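Local atomic coordinates of Lmo0488 protein (Listeria monocytogenes serovar 1/2a, PDB entry 5TED), a protein that probably binds DNA as a LysR-type transcriptional regulator, its effector-binding domain taking up shikimate, which induces the transcription of protocatechuate biosynthesis genes. Residues L74-E78 with D176-Y180; T43-I47 with A58-V63. All coordinates share one frame; numbering follows the deposited sequence.

Contact 1. Residues L74-E78 with D176-Y180; sequences LTKQE and DRFIY
Gln-77 and Arg-177 lie side by side where two antiparallel strands of the LysR effector-binding domain meet, and a classic beta bulge sits further along the same pair. Arg-177 NE donates to Gln-77 OE1 at 3.0 Å, nearly straight at 173°. The oxygen lies in the guanidinium plane, although the amide itself is turned 38° against that plane. Water 1 adds a second link, donating to OE1 and accepting from Arg-177 NH2. Ile-179 serves both flat groups. Its CG1 is set beside the backbone N (chi1 -69°), which carries it 3.5 Å above the guanidinium plane of Arg-177, offset toward its rim, and Ile-179 CD1 continues on to Gln-77 CD, also 3.5 Å away. A branched aliphatic chain suits this place because it packs on both groups without competing for their hydrogen bonds. Beside it, Thr-75 CG2 meets Ile-179 CB at 3.7 Å. At the bulge, Ile-179 O accepts from both Leu-74 N (2.8 Å) and Thr-75 N (3.1 Å), while Thr-75 O takes the N-H of Ile-179. Further out, Gln-77 NE2 bonds to Thr-12 OG1. Arg-177 gives NH1 to Ser-61 OG and NH2 to shikimate O3, so Gln-77 is a second-shell residue that probably helps to orient a ligand-binding guanidinium. Water 2 donates to Gln-77 O at 2.8 Å and accepts from Arg-177 N.

Contact 2. Residues T43-I47 with A58-V63; sequences TKSII and AICSYV. With SKM ((3R,4S,5R)-3,4,5-trihydroxycyclohex-1-ene-1-carboxylic acid), chain D.
Thr-43 and Ser-61 each set their hydroxyl beside their own backbone N (chi1 -68° and -63°), and these rotations bring one hydroxyl to each oxygen of the shikimate carboxylate. For Thr-43 the rotation brings OG1 alongside the backbone N-H, which the helix start already directs at O2, while the methyl CG2, anti to the backbone N, lies against Val-63 as the two chains pass in opposite directions. Thr-43 N donates to O2 at 2.8 Å. Thr-43 OG1 also donates to O2, but the modelled 2.4 Å is so short that the exact length is doubtful. Ser-61 OG donates to the other oxygen, O3, at 2.5 Å and accepts from Arg-177 NH1. Thr-43 OG1 also accepts from Ser-61 N at 3.1 Å, with an angle of 163° at the hydrogen, so one hydroxyl joins the helix start, the backbone of Ser-61 and the ligand. Because O2 sits at the N terminus of helix 43-51, the helix would be expected to help stabilise the carboxylate's negative charge. The arrangement belongs to the periplasmic-binding-protein-like fold: strand 35-41, this helix and strand 57-60 form a beta-alpha-beta crossover, with strand 4-10 lying between the two strands in the sheet. Behind the polar end, the helix packs through apolar side chains. Ile-46 CG2 touches Ala-58 CB at 3.5 Å, the small methyl letting the bulky isoleucine settle close to the strand. Ile-47 extends CD1 to the sulfur of Cys-60. Val-63 packs beside the helix start: its CG2 presses on Thr-43 CG2 at a tight 3.5 Å and reaches Ile-47 CG1 at 4.2 Å, while Lys-44 passes across it with NZ 3.9 Å from that same CG2.

How the contacts relate
From the N terminus, contact 2 comes first: it closes a short loop, with only ten residues between helix start 43-47 and segment 58-63. The chain then enters strand 69-84, where contact 1 opens, and 97 residues follow before 176-180 returns to close it. The two loops are therefore in series, neither nesting nor crossing. In space their centres are about 13 Å apart and they share one sheet, since strand 177-184 lies antiparallel to 57-60 as well as to 69-84. Tyr-180 N probably bonds to Cys-60 O at 2.8 Å, and Ile-179 CG2 packs on Ile-59 CG2 at 3.4 Å. Together they tie the crossover helix to strand 177-184, beside the shikimate site.

Contact 1. Residues L74-E78 with D176-Y180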
loop_
_atom_site.group_PDB
_atom_site.type_symbol
_atom_site.label_atom_id
_atom_site.label_comp_id
_atom_site.label_asym_id
_atom_site.label_seq_id
_atom_site.Cartn_x
_atom_site.Cartn_y
_atom_site.Cartn_z
ATOM N N LEU A 74 -11.446 5.894 17.183
ATOM C CA LEU A 74 -11.557 4.459 16.929
ATOM C C LEU A 74 -10.351 3.682 17.429
ATOM O O LEU A 74 -10.525 2.694 18.149
ATOM C CB LEU A 74 -11.763 4.182 15.430
ATOM C CG LEU A 74 -11.820 2.691 15.051
ATOM C CD1 LEU A 74 -13.053 2.002 15.625
ATOM C CD2 LEU A 74 -11.776 2.536 13.523
ATOM N N THR A 75 -9.132 4.106 17.098
ATOM C CA THR A 75 -7.932 3.409 17.561
ATOM C C THR A 75 -6.793 4.425 17.644
ATOM O O THR A 75 -7.009 5.631 17.515
ATOM C CB THR A 75 -7.619 2.218 16.645
ATOM O OG1 THR A 75 -6.513 1.489 17.167
ATOM C CG2 THR A 75 -7.314 2.677 15.199
ATOM N N LYS A 76 -5.575 3.941 17.881
ATOM C CA LYS A 76 -4.430 4.836 18.016
ATOM C C LYS A 76 -3.173 4.121 17.553
ATOM O O LYS A 76 -3.153 2.896 17.411
ATOM C CB LYS A 76 -4.249 5.312 19.456
ATOM C CG LYS A 76 -3.916 4.196 20.436
ATOM C CD LYS A 76 -4.082 4.685 21.871
ATOM C CE LYS A 76 -3.947 3.536 22.854
ATOM N NZ LYS A 76 -2.715 2.746 22.561
ATOM N N GLN A 77 -2.114 4.899 17.319
ATOM C CA GLN A 77 -0.821 4.329 16.956
ATOM C C GLN A 77 0.279 5.037 17.724
ATOM O O GLN A 77 0.098 6.148 18.231
ATOM C CB GLN A 77 -0.553 4.434 15.449
ATOM C CG GLN A 77 -1.527 3.632 14.623
ATOM C CD GLN A 77 -1.364 3.860 13.147
ATOM O OE1 GLN A 77 -1.098 4.981 12.701
ATOM N NE2 GLN A 77 -1.522 2.794 12.372
ATOM N N GLU A 78 1.429 4.377 17.799
ATOM C CA GLU A 78 2.626 4.946 18.397
ATOM C C GLU A 78 3.561 5.386 17.274
ATOM O O GLU A 78 3.921 4.578 16.413
ATOM C CB GLU A 78 3.311 3.921 19.303
ATOM C CG GLU A 78 4.626 4.394 19.908
ATOM C CD GLU A 78 5.458 3.250 20.499
ATOM O OE1 GLU A 78 4.978 2.087 20.504
ATOM O OE2 GLU A 78 6.597 3.517 20.955
ATOM N N ASP A 176 -0.142 11.848 21.243
ATOM C CA ASP A 176 -0.965 10.727 20.828
ATOM C C ASP A 176 -1.334 10.845 19.354
ATOM O O ASP A 176 -1.619 11.936 18.854
ATOM C CB ASP A 176 -2.222 10.658 21.693
ATOM C CG ASP A 176 -1.892 10.516 23.164
ATOM O OD1 ASP A 176 -1.514 9.398 23.576
ATOM O OD2 ASP A 176 -1.988 11.527 23.896
ATOM N N ARG A 177 -1.265 9.725 18.650
ATOM C CA ARG A 177 -1.718 9.613 17.264
ATOM C C ARG A 177 -3.034 8.845 17.323
ATOM O O ARG A 177 -3.036 7.639 17.543
ATOM C CB ARG A 177 -0.683 8.879 16.401
ATOM C CG ARG A 177 -0.933 8.895 14.882
ATOM C CD ARG A 177 -2.222 8.130 14.484
ATOM N NE ARG A 177 -2.214 7.699 13.081
ATOM C CZ ARG A 177 -2.680 8.414 12.056
ATOM N NH1 ARG A 177 -3.211 9.615 12.260
ATOM N NH2 ARG A 177 -2.633 7.914 10.823
ATOM N N PHE A 178 -4.151 9.546 17.161
ATOM C CA PHE A 178 -5.460 8.911 17.148
ATOM C C PHE A 178 -5.938 8.712 15.717
ATOM O O PHE A 178 -5.581 9.476 14.814
ATOM C CB PHE A 178 -6.488 9.738 17.914
ATOM C CG PHE A 178 -6.280 9.726 19.395
ATOM C CD1 PHE A 178 -6.597 8.608 20.149
ATOM C CD2 PHE A 178 -5.757 10.837 20.034
ATOM C CE1 PHE A 178 -6.398 8.606 21.515
ATOM C CE2 PHE A 178 -5.559 10.839 21.397
ATOM C CZ PHE A 178 -5.877 9.727 22.139
ATOM N N ILE A 179 -6.750 7.673 15.531
ATOM C CA ILE A 179 -7.393 7.357 14.259
ATOM C C ILE A 179 -8.897 7.295 14.494
ATOM O O ILE A 179 -9.352 6.758 15.513
ATOM C CB ILE A 179 -6.860 6.027 13.687
ATOM C CG1 ILE A 179 -5.399 6.197 13.243
ATOM C CG2 ILE A 179 -7.756 5.516 12.541
ATOM C CD1 ILE A 179 -4.730 4.912 12.865
ATOM N N TYR A 180 -9.668 7.825 13.547
ATOM C CA TYR A 180 -11.083 8.098 13.751
ATOM C C TYR A 180 -11.941 7.359 12.741
ATOM O O TYR A 180 -11.520 7.099 11.614
ATOM C CB TYR A 180 -11.369 9.600 13.637
ATOM C CG TYR A 180 -10.660 10.385 14.693
ATOM C CD1 TYR A 180 -9.310 10.708 14.556
ATOM C CD2 TYR A 180 -11.322 10.792 15.843
ATOM C CE1 TYR A 180 -8.635 11.423 15.531
ATOM C CE2 TYR A 180 -10.648 11.506 16.836
ATOM C CZ TYR A 180 -9.312 11.816 16.667
ATOM O OH TYR A 180 -8.650 12.530 17.639
HETATM O O HOH W 1 -1.287 5.593 10.194
HETATM O O HOH W 2 -0.732 7.481 20.549
#

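Contact 2. Residues T43-I47 with A58-V63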
loop_
_atom_site.group_PDB
_atom_site.type_symbol
_atom_site.label_atom_id
_atom_site.label_comp_id
_atom_site.label_asym_id
_atom_site.label_seq_id
_atom_site.Cartn_x
_atom_site.Cartn_y
_atom_site.Cartn_z
ATOM N N THR A 43 -5.532 10.200 3.943
ATOM C CA THR A 43 -6.650 10.944 4.522
ATOM C C THR A 43 -7.165 12.036 3.589
ATOM O O THR A 43 -8.380 12.257 3.481
ATOM C CB THR A 43 -6.243 11.558 5.866
ATOM O OG1 THR A 43 -6.025 10.533 6.837
ATOM C CG2 THR A 43 -7.335 12.491 6.399
ATOM N N LYS A 44 -6.264 12.762 2.935
ATOM C CA LYS A 44 -6.723 13.906 2.157
ATOM C C LYS A 44 -7.536 13.469 0.933
ATOM O O LYS A 44 -8.480 14.161 0.544
ATOM C CB LYS A 44 -5.523 14.776 1.779
ATOM C CG LYS A 44 -4.906 15.507 2.999
ATOM C CD LYS A 44 -5.942 16.383 3.734
ATOM C CE LYS A 44 -5.337 17.213 4.881
ATOM N NZ LYS A 44 -5.111 16.469 6.171
ATOM N N SER A 45 -7.247 12.295 0.363
ATOM C CA SER A 45 -8.113 11.765 -0.689
ATOM C C SER A 45 -9.404 11.171 -0.123
ATOM O O SER A 45 -10.465 11.290 -0.748
ATOM C CB SER A 45 -7.351 10.729 -1.517
ATOM O OG SER A 45 -7.678 9.407 -1.137
ATOM N N ILE A 46 -9.340 10.563 1.066
ATOM C CA ILE A 46 -10.488 9.863 1.644
ATOM C C ILE A 46 -11.627 10.830 1.949
ATOM O O ILE A 46 -12.808 10.492 1.783
ATOM C CB ILE A 46 -10.046 9.087 2.901
ATOM C CG1 ILE A 46 -9.302 7.807 2.482
ATOM C CG2 ILE A 46 -11.236 8.811 3.836
ATOM C CD1 ILE A 46 -8.568 7.103 3.630
ATOM N N ILE A 47 -11.301 12.033 2.421
ATOM C CA ILE A 47 -12.347 12.980 2.817
ATOM C C ILE A 47 -13.294 13.307 1.667
ATOM O O ILE A 47 -14.520 13.234 1.866
ATOM C CB ILE A 47 -11.712 14.247 3.414
ATOM C CG1 ILE A 47 -10.971 13.936 4.715
ATOM C CG2 ILE A 47 -12.770 15.328 3.597
ATOM C CD1 ILE A 47 -11.861 13.463 5.847
ATOM N N ALA A 58 -15.530 5.938 6.780
ATOM C CA ALA A 58 -14.093 5.959 6.568
ATOM C C ALA A 58 -13.376 5.821 7.902
ATOM O O ALA A 58 -13.920 6.140 8.959
ATOM C CB ALA A 58 -13.640 7.237 5.858
ATOM N N ILE A 59 -12.156 5.307 7.837
ATOM C CA ILE A 59 -11.249 5.248 8.970
ATOM C C ILE A 59 -10.004 6.031 8.579
ATOM O O ILE A 59 -9.286 5.629 7.647
ATOM C CB ILE A 59 -10.888 3.799 9.338
ATOM C CG1 ILE A 59 -12.165 3.006 9.696
ATOM C CG2 ILE A 59 -9.848 3.799 10.474
ATOM C CD1 ILE A 59 -11.935 1.492 9.922
ATOM N N CYS A 60 -9.742 7.138 9.275
ATOM C CA CYS A 60 -8.680 8.033 8.815
ATOM C C CYS A 60 -8.260 8.983 9.940
ATOM O O CYS A 60 -8.706 8.864 11.088
ATOM C CB CYS A 60 -9.131 8.807 7.566
ATOM S SG CYS A 60 -10.484 9.951 7.886
ATOM N N SER A 61 -7.375 9.925 9.600
ATOM C CA SER A 61 -6.907 10.940 10.535
ATOM C C SER A 61 -7.952 12.038 10.690
ATOM O O SER A 61 -8.748 12.308 9.782
ATOM C CB SER A 61 -5.594 11.577 10.058
ATOM O OG SER A 61 -4.541 10.616 9.990
ATOM N N TYR A 62 -7.940 12.679 11.850
ATOM C CA TYR A 62 -8.750 13.873 12.044
ATOM C C TYR A 62 -8.269 14.988 11.121
ATOM O O TYR A 62 -7.068 15.146 10.888
ATOM C CB TYR A 62 -8.671 14.321 13.502
ATOM C CG TYR A 62 -9.468 15.571 13.811
ATOM C CD1 TYR A 62 -10.854 15.528 13.905
ATOM C CD2 TYR A 62 -8.838 16.791 14.020
ATOM C CE1 TYR A 62 -11.595 16.666 14.190
ATOM C CE2 TYR A 62 -9.577 17.940 14.314
ATOM C CZ TYR A 62 -10.951 17.864 14.394
ATOM O OH TYR A 62 -11.692 18.986 14.671
ATOM N N VAL A 63 -9.209 15.781 10.608
ATOM C CA VAL A 63 -8.891 16.915 9.750
ATOM C C VAL A 63 -9.629 18.128 10.290
ATOM O O VAL A 63 -10.850 18.094 10.454
ATOM C CB VAL A 63 -9.271 16.660 8.275
ATOM C CG1 VAL A 63 -8.956 17.898 7.423
ATOM C CG2 VAL A 63 -8.531 15.468 7.738
HETATM O O12 SKM D . -0.538 5.268 5.665
HETATM C C8 SKM D . 0.230 6.467 5.614
HETATM C C6 SKM D . -0.299 7.369 4.725
HETATM O O7 SKM D . 0.468 8.572 4.685
HETATM C C5 SKM D . -1.839 7.838 5.095
HETATM C C4 SKM D . -1.983 8.277 6.488
HETATM C C1 SKM D . -3.175 9.133 6.943
HETATM O O2 SKM D . -3.833 9.773 6.074
HETATM O O3 SKM D . -3.473 9.207 8.174
HETATM C C10 SKM D . -0.903 7.792 7.568
HETATM C C9 SKM D . 0.303 7.137 7.161
HETATM O O11 SKM D . 0.571 6.132 8.054
#